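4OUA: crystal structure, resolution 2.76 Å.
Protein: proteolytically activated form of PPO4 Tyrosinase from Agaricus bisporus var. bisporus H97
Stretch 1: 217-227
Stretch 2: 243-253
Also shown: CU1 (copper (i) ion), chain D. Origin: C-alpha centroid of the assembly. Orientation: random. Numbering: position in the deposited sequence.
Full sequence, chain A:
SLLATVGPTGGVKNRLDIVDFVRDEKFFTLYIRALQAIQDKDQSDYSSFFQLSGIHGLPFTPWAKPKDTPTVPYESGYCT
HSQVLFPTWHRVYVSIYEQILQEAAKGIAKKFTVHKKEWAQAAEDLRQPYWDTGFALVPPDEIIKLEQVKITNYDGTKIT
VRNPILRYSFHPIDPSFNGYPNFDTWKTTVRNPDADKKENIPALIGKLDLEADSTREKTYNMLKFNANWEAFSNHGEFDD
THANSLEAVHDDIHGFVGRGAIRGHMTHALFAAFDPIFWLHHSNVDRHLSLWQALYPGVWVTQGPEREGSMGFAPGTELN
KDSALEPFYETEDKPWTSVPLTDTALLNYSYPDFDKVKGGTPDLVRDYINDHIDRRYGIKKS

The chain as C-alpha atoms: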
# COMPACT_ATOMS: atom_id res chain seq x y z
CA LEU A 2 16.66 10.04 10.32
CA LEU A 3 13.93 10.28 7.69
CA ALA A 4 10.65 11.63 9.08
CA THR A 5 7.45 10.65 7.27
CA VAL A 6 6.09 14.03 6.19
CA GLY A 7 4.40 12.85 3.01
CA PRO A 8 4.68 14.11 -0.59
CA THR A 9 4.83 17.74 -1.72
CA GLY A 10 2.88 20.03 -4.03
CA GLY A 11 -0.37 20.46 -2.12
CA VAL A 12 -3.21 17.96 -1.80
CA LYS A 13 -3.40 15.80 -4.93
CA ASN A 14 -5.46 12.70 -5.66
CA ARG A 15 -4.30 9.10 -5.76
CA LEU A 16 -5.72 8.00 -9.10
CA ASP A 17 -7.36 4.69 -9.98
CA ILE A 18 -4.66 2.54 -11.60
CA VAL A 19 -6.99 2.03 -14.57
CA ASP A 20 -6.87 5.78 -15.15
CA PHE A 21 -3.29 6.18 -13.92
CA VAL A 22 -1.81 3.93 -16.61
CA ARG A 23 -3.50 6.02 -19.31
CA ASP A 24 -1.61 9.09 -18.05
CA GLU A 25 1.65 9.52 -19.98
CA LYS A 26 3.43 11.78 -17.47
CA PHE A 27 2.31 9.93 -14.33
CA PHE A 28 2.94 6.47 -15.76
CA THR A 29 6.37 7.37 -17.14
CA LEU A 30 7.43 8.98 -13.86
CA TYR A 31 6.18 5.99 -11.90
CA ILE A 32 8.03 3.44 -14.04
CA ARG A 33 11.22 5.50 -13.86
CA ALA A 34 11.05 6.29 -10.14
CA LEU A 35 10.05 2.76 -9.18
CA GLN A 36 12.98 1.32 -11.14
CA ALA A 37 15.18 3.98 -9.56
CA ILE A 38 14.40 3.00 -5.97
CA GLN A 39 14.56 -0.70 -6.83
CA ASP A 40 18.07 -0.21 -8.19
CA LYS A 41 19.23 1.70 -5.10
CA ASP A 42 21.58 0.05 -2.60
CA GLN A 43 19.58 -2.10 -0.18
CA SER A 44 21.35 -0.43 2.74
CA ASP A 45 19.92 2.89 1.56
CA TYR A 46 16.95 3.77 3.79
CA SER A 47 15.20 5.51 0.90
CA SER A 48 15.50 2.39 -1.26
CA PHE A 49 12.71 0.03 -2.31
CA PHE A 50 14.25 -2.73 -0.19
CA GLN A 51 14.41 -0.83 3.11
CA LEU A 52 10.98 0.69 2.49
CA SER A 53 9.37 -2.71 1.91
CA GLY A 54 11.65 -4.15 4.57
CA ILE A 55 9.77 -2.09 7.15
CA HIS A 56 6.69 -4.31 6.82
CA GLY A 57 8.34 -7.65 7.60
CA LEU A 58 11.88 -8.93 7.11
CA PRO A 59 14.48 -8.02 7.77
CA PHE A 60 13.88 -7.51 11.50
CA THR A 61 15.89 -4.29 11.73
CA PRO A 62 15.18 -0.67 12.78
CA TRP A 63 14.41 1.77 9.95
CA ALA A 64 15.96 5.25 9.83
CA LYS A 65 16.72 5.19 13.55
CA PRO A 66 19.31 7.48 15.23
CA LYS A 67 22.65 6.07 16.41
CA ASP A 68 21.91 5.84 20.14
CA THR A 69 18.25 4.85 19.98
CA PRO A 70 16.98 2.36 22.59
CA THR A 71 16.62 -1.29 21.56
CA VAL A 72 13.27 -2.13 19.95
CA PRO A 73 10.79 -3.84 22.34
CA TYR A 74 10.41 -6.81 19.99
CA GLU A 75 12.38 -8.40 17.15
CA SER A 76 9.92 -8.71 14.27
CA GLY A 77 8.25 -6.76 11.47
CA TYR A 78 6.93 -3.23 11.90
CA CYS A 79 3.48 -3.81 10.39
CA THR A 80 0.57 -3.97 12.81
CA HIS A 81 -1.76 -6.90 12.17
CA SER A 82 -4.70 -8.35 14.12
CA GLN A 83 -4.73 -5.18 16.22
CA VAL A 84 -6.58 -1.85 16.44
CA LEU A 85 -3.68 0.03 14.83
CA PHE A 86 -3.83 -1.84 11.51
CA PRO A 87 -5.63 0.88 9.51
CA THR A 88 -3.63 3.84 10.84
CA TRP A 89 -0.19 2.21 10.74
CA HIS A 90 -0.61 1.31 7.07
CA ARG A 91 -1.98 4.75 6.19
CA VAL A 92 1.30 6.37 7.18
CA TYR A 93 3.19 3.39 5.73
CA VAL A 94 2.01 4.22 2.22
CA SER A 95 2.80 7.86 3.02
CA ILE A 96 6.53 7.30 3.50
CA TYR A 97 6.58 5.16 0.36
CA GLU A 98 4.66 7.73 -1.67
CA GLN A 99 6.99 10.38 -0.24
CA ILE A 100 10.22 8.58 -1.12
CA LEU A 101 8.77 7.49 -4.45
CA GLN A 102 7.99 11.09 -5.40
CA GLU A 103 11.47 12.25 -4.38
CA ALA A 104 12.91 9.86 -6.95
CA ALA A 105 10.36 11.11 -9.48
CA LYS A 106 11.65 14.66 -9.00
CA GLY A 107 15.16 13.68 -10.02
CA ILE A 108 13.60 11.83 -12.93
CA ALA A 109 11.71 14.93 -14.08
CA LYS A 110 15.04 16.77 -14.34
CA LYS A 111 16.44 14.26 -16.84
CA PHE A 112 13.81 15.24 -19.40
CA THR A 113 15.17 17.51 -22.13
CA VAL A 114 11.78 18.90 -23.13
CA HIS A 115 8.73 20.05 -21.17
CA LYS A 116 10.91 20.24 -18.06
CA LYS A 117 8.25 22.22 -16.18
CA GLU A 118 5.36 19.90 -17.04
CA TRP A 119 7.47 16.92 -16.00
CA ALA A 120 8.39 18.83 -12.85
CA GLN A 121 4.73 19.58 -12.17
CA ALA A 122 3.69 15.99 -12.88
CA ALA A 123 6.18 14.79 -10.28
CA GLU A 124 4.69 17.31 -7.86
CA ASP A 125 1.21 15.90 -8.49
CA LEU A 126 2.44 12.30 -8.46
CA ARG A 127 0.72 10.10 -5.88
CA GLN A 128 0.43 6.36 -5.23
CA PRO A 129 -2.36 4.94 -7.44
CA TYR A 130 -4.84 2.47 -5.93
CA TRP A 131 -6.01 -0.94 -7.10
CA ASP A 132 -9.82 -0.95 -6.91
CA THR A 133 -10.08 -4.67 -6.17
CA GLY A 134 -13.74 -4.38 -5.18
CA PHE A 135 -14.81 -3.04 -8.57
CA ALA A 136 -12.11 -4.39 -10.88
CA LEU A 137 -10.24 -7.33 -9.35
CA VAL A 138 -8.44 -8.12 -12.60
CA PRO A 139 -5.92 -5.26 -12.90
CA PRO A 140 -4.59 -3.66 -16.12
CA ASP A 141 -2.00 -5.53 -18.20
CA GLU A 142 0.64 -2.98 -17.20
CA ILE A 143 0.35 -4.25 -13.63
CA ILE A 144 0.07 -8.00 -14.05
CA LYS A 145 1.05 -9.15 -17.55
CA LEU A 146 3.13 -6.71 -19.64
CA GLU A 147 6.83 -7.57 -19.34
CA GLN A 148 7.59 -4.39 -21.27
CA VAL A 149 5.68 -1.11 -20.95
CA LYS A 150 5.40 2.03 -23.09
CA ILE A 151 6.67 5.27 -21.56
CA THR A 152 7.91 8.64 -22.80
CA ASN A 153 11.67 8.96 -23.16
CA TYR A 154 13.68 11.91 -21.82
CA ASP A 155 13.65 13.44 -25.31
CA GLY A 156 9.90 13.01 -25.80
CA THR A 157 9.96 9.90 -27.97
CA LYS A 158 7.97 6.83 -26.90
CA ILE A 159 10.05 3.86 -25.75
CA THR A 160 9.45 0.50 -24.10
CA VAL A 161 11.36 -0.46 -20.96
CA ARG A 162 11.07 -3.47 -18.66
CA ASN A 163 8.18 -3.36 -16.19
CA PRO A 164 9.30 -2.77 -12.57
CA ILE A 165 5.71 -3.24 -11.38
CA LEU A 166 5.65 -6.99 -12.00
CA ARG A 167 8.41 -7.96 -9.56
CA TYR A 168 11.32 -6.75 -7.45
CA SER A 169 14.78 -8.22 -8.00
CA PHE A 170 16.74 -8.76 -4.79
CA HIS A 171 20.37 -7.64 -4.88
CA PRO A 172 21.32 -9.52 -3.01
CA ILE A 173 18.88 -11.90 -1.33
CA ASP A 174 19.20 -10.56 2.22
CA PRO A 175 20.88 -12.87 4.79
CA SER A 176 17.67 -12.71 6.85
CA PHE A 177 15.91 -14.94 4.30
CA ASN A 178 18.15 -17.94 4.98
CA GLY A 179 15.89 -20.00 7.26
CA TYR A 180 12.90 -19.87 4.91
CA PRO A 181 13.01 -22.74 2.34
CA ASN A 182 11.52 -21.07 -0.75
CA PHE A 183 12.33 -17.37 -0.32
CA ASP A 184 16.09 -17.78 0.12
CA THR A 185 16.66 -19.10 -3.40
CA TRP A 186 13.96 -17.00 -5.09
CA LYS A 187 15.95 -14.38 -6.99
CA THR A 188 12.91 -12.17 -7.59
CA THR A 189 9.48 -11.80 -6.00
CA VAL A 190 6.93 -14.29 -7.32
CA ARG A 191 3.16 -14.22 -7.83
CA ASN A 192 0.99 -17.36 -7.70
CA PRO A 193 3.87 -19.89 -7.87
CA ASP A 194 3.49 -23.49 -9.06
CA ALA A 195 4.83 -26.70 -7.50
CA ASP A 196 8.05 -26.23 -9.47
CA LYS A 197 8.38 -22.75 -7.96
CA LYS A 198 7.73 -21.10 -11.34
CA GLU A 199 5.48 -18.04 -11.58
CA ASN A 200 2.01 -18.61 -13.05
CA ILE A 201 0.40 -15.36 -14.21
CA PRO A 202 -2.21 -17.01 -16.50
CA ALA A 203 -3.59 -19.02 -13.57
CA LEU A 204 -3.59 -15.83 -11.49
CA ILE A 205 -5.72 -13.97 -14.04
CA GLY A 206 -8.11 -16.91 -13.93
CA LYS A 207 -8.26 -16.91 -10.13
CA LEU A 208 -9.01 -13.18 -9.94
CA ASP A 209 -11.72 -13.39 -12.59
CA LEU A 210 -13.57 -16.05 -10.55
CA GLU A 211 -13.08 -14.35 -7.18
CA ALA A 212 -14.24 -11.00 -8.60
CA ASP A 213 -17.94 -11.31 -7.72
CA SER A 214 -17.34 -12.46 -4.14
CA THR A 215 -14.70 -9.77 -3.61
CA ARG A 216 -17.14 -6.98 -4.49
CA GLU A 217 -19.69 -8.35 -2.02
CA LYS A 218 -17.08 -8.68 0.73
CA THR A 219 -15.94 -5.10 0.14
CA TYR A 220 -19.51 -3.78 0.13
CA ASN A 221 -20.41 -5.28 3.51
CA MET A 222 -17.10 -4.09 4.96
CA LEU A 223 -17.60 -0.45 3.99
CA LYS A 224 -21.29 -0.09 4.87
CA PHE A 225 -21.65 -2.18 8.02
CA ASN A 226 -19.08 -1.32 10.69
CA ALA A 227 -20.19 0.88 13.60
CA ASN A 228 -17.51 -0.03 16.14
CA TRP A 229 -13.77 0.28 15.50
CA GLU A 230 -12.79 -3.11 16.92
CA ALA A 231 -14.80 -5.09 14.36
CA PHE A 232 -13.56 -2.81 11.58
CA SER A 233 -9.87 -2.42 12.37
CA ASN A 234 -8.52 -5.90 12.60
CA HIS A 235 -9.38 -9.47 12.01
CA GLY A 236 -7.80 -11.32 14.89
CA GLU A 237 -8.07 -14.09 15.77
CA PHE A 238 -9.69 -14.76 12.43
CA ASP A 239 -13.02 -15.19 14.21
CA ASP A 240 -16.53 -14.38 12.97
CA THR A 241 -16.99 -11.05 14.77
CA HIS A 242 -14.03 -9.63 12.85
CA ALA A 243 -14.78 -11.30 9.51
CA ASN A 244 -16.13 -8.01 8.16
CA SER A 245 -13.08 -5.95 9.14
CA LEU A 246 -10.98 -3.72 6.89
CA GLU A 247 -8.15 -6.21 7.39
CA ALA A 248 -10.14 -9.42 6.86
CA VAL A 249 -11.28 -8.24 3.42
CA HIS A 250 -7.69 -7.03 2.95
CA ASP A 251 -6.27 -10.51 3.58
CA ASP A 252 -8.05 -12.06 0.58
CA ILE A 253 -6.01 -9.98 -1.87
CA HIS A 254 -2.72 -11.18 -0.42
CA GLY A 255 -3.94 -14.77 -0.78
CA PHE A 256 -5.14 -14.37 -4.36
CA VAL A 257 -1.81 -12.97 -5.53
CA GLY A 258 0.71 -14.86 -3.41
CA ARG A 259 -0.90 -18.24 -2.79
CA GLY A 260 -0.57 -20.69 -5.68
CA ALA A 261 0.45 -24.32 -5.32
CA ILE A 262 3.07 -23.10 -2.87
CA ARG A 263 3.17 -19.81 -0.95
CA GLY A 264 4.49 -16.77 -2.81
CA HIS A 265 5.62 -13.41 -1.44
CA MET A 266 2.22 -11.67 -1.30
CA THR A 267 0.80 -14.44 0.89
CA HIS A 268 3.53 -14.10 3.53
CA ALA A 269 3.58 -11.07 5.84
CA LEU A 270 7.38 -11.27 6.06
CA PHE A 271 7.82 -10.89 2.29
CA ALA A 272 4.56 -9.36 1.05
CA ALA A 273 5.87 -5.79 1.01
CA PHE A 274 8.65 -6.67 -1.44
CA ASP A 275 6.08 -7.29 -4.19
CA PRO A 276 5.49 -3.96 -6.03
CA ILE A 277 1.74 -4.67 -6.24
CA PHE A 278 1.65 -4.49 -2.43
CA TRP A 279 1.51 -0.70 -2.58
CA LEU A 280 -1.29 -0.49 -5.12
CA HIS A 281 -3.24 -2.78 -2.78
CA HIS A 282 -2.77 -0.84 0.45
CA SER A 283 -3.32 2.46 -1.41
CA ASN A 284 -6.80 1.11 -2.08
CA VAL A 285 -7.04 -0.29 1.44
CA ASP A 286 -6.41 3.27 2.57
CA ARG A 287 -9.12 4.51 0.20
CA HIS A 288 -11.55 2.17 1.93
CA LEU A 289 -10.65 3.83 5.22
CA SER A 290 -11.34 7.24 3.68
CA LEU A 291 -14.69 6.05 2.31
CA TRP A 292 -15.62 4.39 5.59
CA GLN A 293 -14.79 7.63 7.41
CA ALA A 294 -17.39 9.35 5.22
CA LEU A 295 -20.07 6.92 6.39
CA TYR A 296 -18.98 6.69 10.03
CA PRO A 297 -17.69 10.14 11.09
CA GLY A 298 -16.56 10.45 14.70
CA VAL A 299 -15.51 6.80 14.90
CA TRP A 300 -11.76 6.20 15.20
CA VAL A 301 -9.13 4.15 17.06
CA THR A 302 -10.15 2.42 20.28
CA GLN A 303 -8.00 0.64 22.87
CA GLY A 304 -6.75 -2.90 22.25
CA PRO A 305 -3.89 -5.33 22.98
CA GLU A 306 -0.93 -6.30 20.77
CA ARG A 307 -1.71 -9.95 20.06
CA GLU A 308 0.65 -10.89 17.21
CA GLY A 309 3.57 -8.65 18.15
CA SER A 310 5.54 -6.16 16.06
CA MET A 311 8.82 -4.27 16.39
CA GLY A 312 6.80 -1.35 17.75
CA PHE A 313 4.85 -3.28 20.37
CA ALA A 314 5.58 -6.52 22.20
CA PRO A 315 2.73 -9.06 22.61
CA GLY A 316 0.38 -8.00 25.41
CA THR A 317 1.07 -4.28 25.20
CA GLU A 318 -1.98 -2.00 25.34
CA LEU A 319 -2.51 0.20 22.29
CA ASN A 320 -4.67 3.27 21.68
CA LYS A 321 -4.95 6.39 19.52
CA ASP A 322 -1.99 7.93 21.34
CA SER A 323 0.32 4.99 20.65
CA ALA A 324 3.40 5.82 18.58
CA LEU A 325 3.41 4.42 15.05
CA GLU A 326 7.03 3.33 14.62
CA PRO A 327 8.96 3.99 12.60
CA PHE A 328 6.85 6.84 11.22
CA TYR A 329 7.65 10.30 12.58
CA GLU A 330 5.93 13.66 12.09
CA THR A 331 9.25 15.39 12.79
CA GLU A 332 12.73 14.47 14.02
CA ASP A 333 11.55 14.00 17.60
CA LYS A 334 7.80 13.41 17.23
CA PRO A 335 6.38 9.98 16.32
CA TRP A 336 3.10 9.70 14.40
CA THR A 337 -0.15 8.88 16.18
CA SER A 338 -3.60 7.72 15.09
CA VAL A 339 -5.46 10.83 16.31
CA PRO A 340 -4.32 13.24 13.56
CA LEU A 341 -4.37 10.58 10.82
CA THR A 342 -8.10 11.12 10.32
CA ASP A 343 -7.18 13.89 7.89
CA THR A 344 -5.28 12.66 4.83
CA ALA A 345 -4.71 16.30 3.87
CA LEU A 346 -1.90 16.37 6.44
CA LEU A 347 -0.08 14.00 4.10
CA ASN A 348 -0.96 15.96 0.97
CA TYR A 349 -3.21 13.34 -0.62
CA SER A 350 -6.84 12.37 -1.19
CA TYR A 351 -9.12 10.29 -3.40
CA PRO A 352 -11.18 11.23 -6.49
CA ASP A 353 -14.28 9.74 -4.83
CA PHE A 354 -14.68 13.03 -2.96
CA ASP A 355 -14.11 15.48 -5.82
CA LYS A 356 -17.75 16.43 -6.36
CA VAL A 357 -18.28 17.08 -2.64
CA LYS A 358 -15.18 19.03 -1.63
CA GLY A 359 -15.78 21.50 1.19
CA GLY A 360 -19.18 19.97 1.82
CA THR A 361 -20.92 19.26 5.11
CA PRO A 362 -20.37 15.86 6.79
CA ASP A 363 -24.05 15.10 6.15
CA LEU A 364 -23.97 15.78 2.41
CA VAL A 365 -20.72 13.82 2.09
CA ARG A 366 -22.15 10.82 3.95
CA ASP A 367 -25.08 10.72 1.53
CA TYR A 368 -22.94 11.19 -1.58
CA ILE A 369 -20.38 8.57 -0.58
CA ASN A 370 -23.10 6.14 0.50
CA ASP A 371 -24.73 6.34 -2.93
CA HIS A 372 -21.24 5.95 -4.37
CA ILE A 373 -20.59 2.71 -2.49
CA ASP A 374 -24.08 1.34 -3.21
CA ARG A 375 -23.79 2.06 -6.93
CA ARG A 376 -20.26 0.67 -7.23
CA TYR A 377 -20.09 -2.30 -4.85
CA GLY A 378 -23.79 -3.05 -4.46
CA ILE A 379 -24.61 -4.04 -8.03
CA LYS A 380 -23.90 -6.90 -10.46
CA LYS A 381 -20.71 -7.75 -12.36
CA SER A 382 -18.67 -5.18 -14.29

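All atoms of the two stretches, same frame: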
# COMPACT_ATOMS: atom_id res chain seq x y z
N GLU A 217 -18.72 -8.18 -3.10
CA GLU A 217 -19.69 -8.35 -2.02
C GLU A 217 -19.02 -8.22 -0.65
O GLU A 217 -19.59 -7.62 0.26
CB GLU A 217 -20.39 -9.71 -2.14
CG GLU A 217 -21.26 -9.84 -3.38
CD GLU A 217 -21.97 -11.17 -3.45
OE1 GLU A 217 -21.37 -12.19 -3.03
OE2 GLU A 217 -23.13 -11.21 -3.92
N LYS A 218 -17.83 -8.80 -0.51
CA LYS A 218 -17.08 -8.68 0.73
C LYS A 218 -16.74 -7.22 1.03
O LYS A 218 -16.85 -6.77 2.17
CB LYS A 218 -15.79 -9.51 0.68
CG LYS A 218 -15.99 -11.01 0.79
CD LYS A 218 -14.68 -11.67 1.22
CE LYS A 218 -14.78 -13.19 1.18
NZ LYS A 218 -14.78 -13.71 -0.21
N THR A 219 -16.33 -6.50 -0.01
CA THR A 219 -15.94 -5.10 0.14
C THR A 219 -17.14 -4.23 0.50
O THR A 219 -17.04 -3.32 1.32
CB THR A 219 -15.30 -4.55 -1.14
OG1 THR A 219 -14.18 -5.37 -1.50
CG2 THR A 219 -14.82 -3.12 -0.93
N TYR A 220 -18.27 -4.51 -0.13
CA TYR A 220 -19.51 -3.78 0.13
C TYR A 220 -19.90 -3.85 1.60
O TYR A 220 -20.08 -2.82 2.25
CB TYR A 220 -20.64 -4.33 -0.75
CG TYR A 220 -21.96 -3.62 -0.58
CD1 TYR A 220 -22.20 -2.39 -1.17
CD2 TYR A 220 -22.98 -4.19 0.18
CE1 TYR A 220 -23.41 -1.74 -1.02
CE2 TYR A 220 -24.20 -3.55 0.33
CZ TYR A 220 -24.40 -2.33 -0.26
OH TYR A 220 -25.61 -1.68 -0.11
N ASN A 221 -20.00 -5.07 2.12
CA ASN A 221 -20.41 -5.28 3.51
C ASN A 221 -19.41 -4.70 4.51
O ASN A 221 -19.78 -4.32 5.62
CB ASN A 221 -20.60 -6.77 3.79
CG ASN A 221 -21.70 -7.38 2.95
OD1 ASN A 221 -22.76 -6.78 2.76
ND2 ASN A 221 -21.46 -8.58 2.43
N MET A 222 -18.15 -4.63 4.11
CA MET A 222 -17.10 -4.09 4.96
C MET A 222 -17.26 -2.58 5.13
O MET A 222 -17.19 -2.06 6.24
CB MET A 222 -15.72 -4.41 4.38
CG MET A 222 -14.55 -3.74 5.10
SD MET A 222 -14.07 -2.18 4.34
CE MET A 222 -13.82 -2.68 2.64
N LEU A 223 -17.50 -1.90 4.01
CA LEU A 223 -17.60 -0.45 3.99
C LEU A 223 -18.87 0.06 4.68
O LEU A 223 -18.82 1.02 5.45
CB LEU A 223 -17.56 0.06 2.55
CG LEU A 223 -16.23 -0.16 1.81
CD1 LEU A 223 -16.38 0.18 0.33
CD2 LEU A 223 -15.13 0.67 2.44
N LYS A 224 -19.99 -0.58 4.40
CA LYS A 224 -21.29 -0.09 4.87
C LYS A 224 -21.59 -0.46 6.32
O LYS A 224 -22.16 0.35 7.05
CB LYS A 224 -22.41 -0.61 3.97
CG LYS A 224 -22.35 -0.11 2.54
CD LYS A 224 -23.75 0.05 1.96
CE LYS A 224 -24.56 1.04 2.79
NZ LYS A 224 -25.92 1.27 2.23
N PHE A 225 -21.22 -1.66 6.72
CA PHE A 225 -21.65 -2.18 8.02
C PHE A 225 -20.50 -2.38 9.00
O PHE A 225 -19.98 -3.49 9.15
CB PHE A 225 -22.40 -3.50 7.82
CG PHE A 225 -23.44 -3.43 6.73
CD1 PHE A 225 -24.61 -2.73 6.92
CD2 PHE A 225 -23.23 -4.07 5.52
CE1 PHE A 225 -25.57 -2.66 5.92
CE2 PHE A 225 -24.18 -4.01 4.52
CZ PHE A 225 -25.35 -3.31 4.71
N ASN A 226 -20.12 -1.30 9.67
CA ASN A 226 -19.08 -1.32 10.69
C ASN A 226 -19.19 -0.10 11.61
O ASN A 226 -18.60 0.94 11.34
CB ASN A 226 -17.69 -1.35 10.06
CG ASN A 226 -17.22 -2.75 9.74
OD1 ASN A 226 -16.85 -3.52 10.63
ND2 ASN A 226 -17.23 -3.10 8.46
N ALA A 227 -19.96 -0.24 12.69
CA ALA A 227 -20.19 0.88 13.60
C ALA A 227 -19.04 1.04 14.59
O ALA A 227 -18.55 2.15 14.81
CB ALA A 227 -21.50 0.70 14.34
N ALA A 243 -14.81 -10.84 10.89
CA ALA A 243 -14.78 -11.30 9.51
C ALA A 243 -15.11 -10.19 8.51
O ALA A 243 -14.81 -10.30 7.33
CB ALA A 243 -15.74 -12.47 9.32
N ASN A 244 -15.72 -9.12 9.01
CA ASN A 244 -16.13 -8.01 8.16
C ASN A 244 -15.23 -6.79 8.36
O ASN A 244 -15.62 -5.66 8.08
CB ASN A 244 -17.59 -7.64 8.44
CG ASN A 244 -18.21 -6.84 7.32
OD1 ASN A 244 -17.91 -7.05 6.14
ND2 ASN A 244 -19.09 -5.91 7.68
N SER A 245 -14.01 -7.03 8.84
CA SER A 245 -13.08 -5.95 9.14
C SER A 245 -12.35 -5.47 7.89
O SER A 245 -12.32 -6.17 6.87
CB SER A 245 -12.07 -6.38 10.19
OG SER A 245 -11.26 -7.44 9.71
N LEU A 246 -11.78 -4.28 7.97
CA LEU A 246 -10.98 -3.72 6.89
C LEU A 246 -9.82 -4.65 6.55
O LEU A 246 -9.40 -4.74 5.40
CB LEU A 246 -10.45 -2.33 7.27
CG LEU A 246 -9.58 -1.58 6.25
CD1 LEU A 246 -10.43 -0.99 5.13
CD2 LEU A 246 -8.76 -0.50 6.94
N GLU A 247 -9.31 -5.35 7.56
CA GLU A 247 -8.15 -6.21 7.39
C GLU A 247 -8.53 -7.58 6.84
O GLU A 247 -7.82 -8.14 6.00
CB GLU A 247 -7.41 -6.38 8.71
CG GLU A 247 -6.13 -7.19 8.60
CD GLU A 247 -5.43 -7.37 9.94
OE1 GLU A 247 -6.08 -7.16 10.99
OE2 GLU A 247 -4.24 -7.73 9.95
N ALA A 248 -9.65 -8.11 7.31
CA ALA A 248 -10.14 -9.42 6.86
C ALA A 248 -10.35 -9.43 5.35
O ALA A 248 -9.89 -10.33 4.65
CB ALA A 248 -11.42 -9.78 7.58
N VAL A 249 -11.06 -8.41 4.86
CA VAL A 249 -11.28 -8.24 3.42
C VAL A 249 -9.96 -8.00 2.70
O VAL A 249 -9.79 -8.37 1.54
CB VAL A 249 -12.24 -7.07 3.14
CG1 VAL A 249 -12.44 -6.89 1.65
CG2 VAL A 249 -13.58 -7.30 3.84
N HIS A 250 -9.01 -7.35 3.46
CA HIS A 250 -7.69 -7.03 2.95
C HIS A 250 -6.82 -8.28 2.77
O HIS A 250 -5.94 -8.32 1.91
CB HIS A 250 -7.01 -6.03 3.88
CG HIS A 250 -5.52 -6.18 3.96
ND1 HIS A 250 -4.90 -6.93 4.93
CD2 HIS A 250 -4.53 -5.66 3.19
CE1 HIS A 250 -3.59 -6.88 4.75
NE2 HIS A 250 -3.34 -6.12 3.70
N ASP A 251 -7.07 -9.28 3.59
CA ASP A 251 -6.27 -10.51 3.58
C ASP A 251 -6.49 -11.32 2.30
O ASP A 251 -5.57 -11.98 1.82
CB ASP A 251 -6.60 -11.37 4.80
CG ASP A 251 -6.17 -10.73 6.10
OD1 ASP A 251 -5.24 -9.89 6.07
OD2 ASP A 251 -6.76 -11.07 7.15
N ASP A 252 -7.70 -11.28 1.77
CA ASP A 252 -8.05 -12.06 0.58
C ASP A 252 -7.20 -11.70 -0.63
O ASP A 252 -6.91 -12.55 -1.47
CB ASP A 252 -9.53 -11.88 0.24
CG ASP A 252 -10.45 -12.56 1.25
OD1 ASP A 252 -10.06 -12.67 2.43
OD2 ASP A 252 -11.56 -12.98 0.86
N ILE A 253 -6.79 -10.44 -0.72
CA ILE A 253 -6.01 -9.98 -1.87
C ILE A 253 -4.58 -10.49 -1.80
O ILE A 253 -3.96 -10.75 -2.83
CB ILE A 253 -6.00 -8.45 -1.98
CG1 ILE A 253 -7.43 -7.91 -2.02
CG2 ILE A 253 -5.22 -8.02 -3.21
CD1 ILE A 253 -8.25 -8.44 -3.18
CU CU1 D . -1.38 -6.24 3.52
O HOH W 1 -0.24 -6.64 5.44

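Helix 217-224 and the helix that begins after S245 run nearly antiparallel, their axes 160° apart and approaching to 9.8 Å. The contact is small, and its polar and apolar parts lie along the helices in sequence.

Hydrogen bonding centers on N244, whose CA-to-CB bond points toward the first helix. Its ND2 donates to the carbonyl of N221, with ND2 to O at 2.7 Å and a nearly straight angle of 162°. The same ND2 lies 3.0 Å from F225 O, near the point where the chain leaves helical geometry. In return, N226 ND2 donates to the main-chain O of N244 at 3.0 Å. That side chain also reaches back to the helix just before it, where N226 ND2 donates to M222 O over a very short 2.5 Å. Asparagine suits both places: a short side chain carries an amide whose NH2 can reach nearby backbone carbonyls: N221 O, which also keeps its helical bond from F225 N, and N244 O in the loop before the second helix.

The apolar contacts come next. M222, buried, packs its CB against V249 CG2 at 3.6 Å and its SD against L246 CD1 at 3.9 Å. A long, unbranched, flexible side chain can touch two residues in this way, here through CB and SD, while V249, whose CA-to-CB bond is directed toward the partner helix, offers a compact branched surface. Its CG1 also lies 3.9 Å from T219 OG1.

Charge pairing closes the far end. The CA-to-CB bonds of K218 and D252 both point toward the opposing stretch, and K218 NZ forms a salt bridge with D252 OD2 at 3.5 Å. The long lysine chain spans the gap, and its CE comes closer still, 3.2 Å from D252 OD2.

Within the second stretch, S245 caps its helix: OG accepts from A248 N at 3.0 Å. H250, whose side chain stays out of reach of the first stretch, binds copper through NE2, with NE2 to CU at 2.0 Å.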